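PDB 3A32: threonine--tRNA ligase catalytic subunit from Aeropyrum pernix, which probably attaches threonine to tRNA(Thr) in two steps, activating the amino acid with ATP before transferring it to the acceptor end. Local coordinates for residues G159-D164 / G315-F320. Numbering follows the deposited sequence.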
loop_
_atom_site.group_PDB
_atom_site.type_symbol
_atom_site.label_atom_id
_atom_site.label_comp_id
_atom_site.label_asym_id
_atom_site.label_seq_id
_atom_site.Cartn_x
_atom_site.Cartn_y
_atom_site.Cartn_z
ATOM N N GLY A 159 -4.925 -16.925 -0.364
ATOM C CA GLY A 159 -4.580 -15.586 -0.862
ATOM C C GLY A 159 -3.461 -15.047 -0.006
ATOM O O GLY A 159 -3.530 -15.128 1.224
ATOM N N PHE A 160 -2.407 -14.540 -0.645
ATOM C CA PHE A 160 -1.261 -14.063 0.092
ATOM C C PHE A 160 -0.490 -12.993 -0.688
ATOM O O PHE A 160 -0.818 -12.679 -1.819
ATOM C CB PHE A 160 -0.312 -15.247 0.545
ATOM C CG PHE A 160 0.224 -16.096 -0.592
ATOM C CD1 PHE A 160 1.516 -15.896 -1.083
ATOM C CD2 PHE A 160 -0.578 -17.078 -1.193
ATOM C CE1 PHE A 160 2.020 -16.649 -2.179
ATOM C CE2 PHE A 160 -0.072 -17.859 -2.267
ATOM C CZ PHE A 160 1.225 -17.630 -2.770
ATOM N N THR A 161 0.564 -12.476 -0.067
ATOM C CA THR A 161 1.332 -11.379 -0.604
ATOM C C THR A 161 2.785 -11.832 -0.783
ATOM O O THR A 161 3.291 -12.574 0.043
ATOM C CB THR A 161 1.145 -10.140 0.315
ATOM O OG1 THR A 161 -0.218 -10.126 0.833
ATOM C CG2 THR A 161 1.416 -8.819 -0.473
ATOM N N GLN A 162 3.429 -11.396 -1.866
ATOM C CA GLN A 162 4.847 -11.684 -2.174
ATOM C C GLN A 162 5.538 -10.326 -2.338
ATOM O O GLN A 162 4.917 -9.402 -2.838
ATOM C CB GLN A 162 4.966 -12.357 -3.536
ATOM C CG GLN A 162 4.395 -13.735 -3.636
ATOM C CD GLN A 162 4.133 -14.176 -5.047
ATOM O OE1 GLN A 162 3.706 -13.405 -5.899
ATOM N NE2 GLN A 162 4.372 -15.448 -5.305
ATOM N N ASP A 163 6.799 -10.215 -1.884
ATOM C CA ASP A 163 7.686 -9.122 -2.294
ATOM C C ASP A 163 8.361 -9.551 -3.630
ATOM O O ASP A 163 9.547 -9.909 -3.695
ATOM C CB ASP A 163 8.752 -8.825 -1.193
ATOM C CG ASP A 163 9.572 -10.083 -0.772
ATOM O OD1 ASP A 163 9.003 -11.204 -0.741
ATOM O OD2 ASP A 163 10.787 -9.953 -0.449
ATOM N N ASP A 164 7.578 -9.468 -4.685
ATOM C CA ASP A 164 7.867 -10.057 -5.963
ATOM C C ASP A 164 8.604 -9.068 -6.868
ATOM O O ASP A 164 8.239 -7.893 -6.920
ATOM C CB ASP A 164 6.518 -10.438 -6.604
ATOM C CG ASP A 164 6.659 -11.466 -7.725
ATOM O OD1 ASP A 164 7.682 -12.193 -7.764
ATOM O OD2 ASP A 164 5.713 -11.565 -8.547
ATOM N N GLY A 315 9.544 -13.872 0.271
ATOM C CA GLY A 315 8.716 -14.932 -0.336
ATOM C C GLY A 315 7.257 -14.613 -0.107
ATOM O O GLY A 315 6.832 -13.519 -0.408
ATOM N N SER A 316 6.487 -15.540 0.461
ATOM C CA SER A 316 5.187 -15.187 0.984
ATOM C C SER A 316 5.415 -14.378 2.259
ATOM O O SER A 316 6.100 -14.819 3.173
ATOM C CB SER A 316 4.379 -16.435 1.269
ATOM O OG SER A 316 3.226 -16.143 2.045
ATOM N N ILE A 317 4.818 -13.182 2.303
ATOM C CA ILE A 317 4.884 -12.276 3.461
ATOM C C ILE A 317 4.119 -12.839 4.653
ATOM O O ILE A 317 4.626 -12.818 5.764
ATOM C CB ILE A 317 4.369 -10.868 3.085
ATOM C CG1 ILE A 317 5.445 -10.185 2.218
ATOM C CG2 ILE A 317 4.086 -10.006 4.387
ATOM C CD1 ILE A 317 4.882 -9.321 1.153
ATOM N N GLU A 318 2.912 -13.351 4.415
ATOM C CA GLU A 318 2.166 -14.066 5.463
ATOM C C GLU A 318 3.003 -15.216 6.044
ATOM O O GLU A 318 3.130 -15.353 7.272
ATOM C CB GLU A 318 0.826 -14.589 4.891
ATOM C CG GLU A 318 -0.231 -13.523 4.592
ATOM C CD GLU A 318 0.041 -12.746 3.312
ATOM O OE1 GLU A 318 0.995 -13.056 2.573
ATOM O OE2 GLU A 318 -0.698 -11.788 3.040
ATOM N N ARG A 319 3.585 -16.039 5.167
ATOM C CA ARG A 319 4.366 -17.201 5.623
ATOM C C ARG A 319 5.551 -16.718 6.429
ATOM O O ARG A 319 5.708 -17.124 7.585
ATOM C CB ARG A 319 4.856 -18.054 4.477
ATOM C CG ARG A 319 5.570 -19.297 4.929
ATOM C CD ARG A 319 6.170 -20.120 3.773
ATOM N NE ARG A 319 6.404 -21.478 4.290
ATOM C CZ ARG A 319 7.485 -21.894 4.967
ATOM N NH1 ARG A 319 8.569 -21.105 5.170
ATOM N NH2 ARG A 319 7.496 -23.151 5.424
ATOM N N PHE A 320 6.356 -15.822 5.835
ATOM C CA PHE A 320 7.480 -15.163 6.526
ATOM C C PHE A 320 7.076 -14.656 7.889
ATOM O O PHE A 320 7.778 -14.850 8.821
ATOM C CB PHE A 320 8.038 -13.943 5.749
ATOM C CG PHE A 320 9.332 -13.456 6.320
ATOM C CD1 PHE A 320 10.542 -13.965 5.853
ATOM C CD2 PHE A 320 9.341 -12.557 7.389
ATOM C CE1 PHE A 320 11.766 -13.563 6.442
ATOM C CE2 PHE A 320 10.548 -12.141 7.969
ATOM C CZ PHE A 320 11.758 -12.649 7.501
HETATM O O HOH W 1 -3.254 -13.406 3.370
#
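Phe160 lays its ring obliquely by the side chain of Ser316, CD1 3.6 Å from Ser316 OG; Ser316 is the N-cap residue of the helix starting at 317, its OG accepting from Arg319 N. The Glu318 side chain folds back at chi2 (77°), which brings both carboxylate oxygens to Thr161. Glu318 OE1 accepts the N-H of Thr161, with Thr161 N 2.7 Å away. Glu318 OE2 offers its syn lone pair to Thr161 OG1 at 2.8 Å. Ile317 N reaches Thr161 O at 2.8 Å in a nearly straight bond. Gln162 adds a CA-H...O contact, its CA 3.2 Å from Gly315 O, and Ile317 CD1 rests on the backbone between Gln162 and Asp163. Asp163 then receives Gly315 N on the syn lone pair of OD1 (2.9 Å), leaving OD2 to the amides of Leu313 and Leu314. Strands 159-170 and 306-316 are antiparallel neighbours in the sheet of the class II catalytic core, and side-chain carboxylates supplement the backbone bond of Thr161 O where 306-316 gives way to helix 317-327. Arg52, salt-bridged to Glu318 OE2 and hydrogen-bonded to Thr161 OG1, would help balance the buried negative charge of Glu318 and probably keep it ionised.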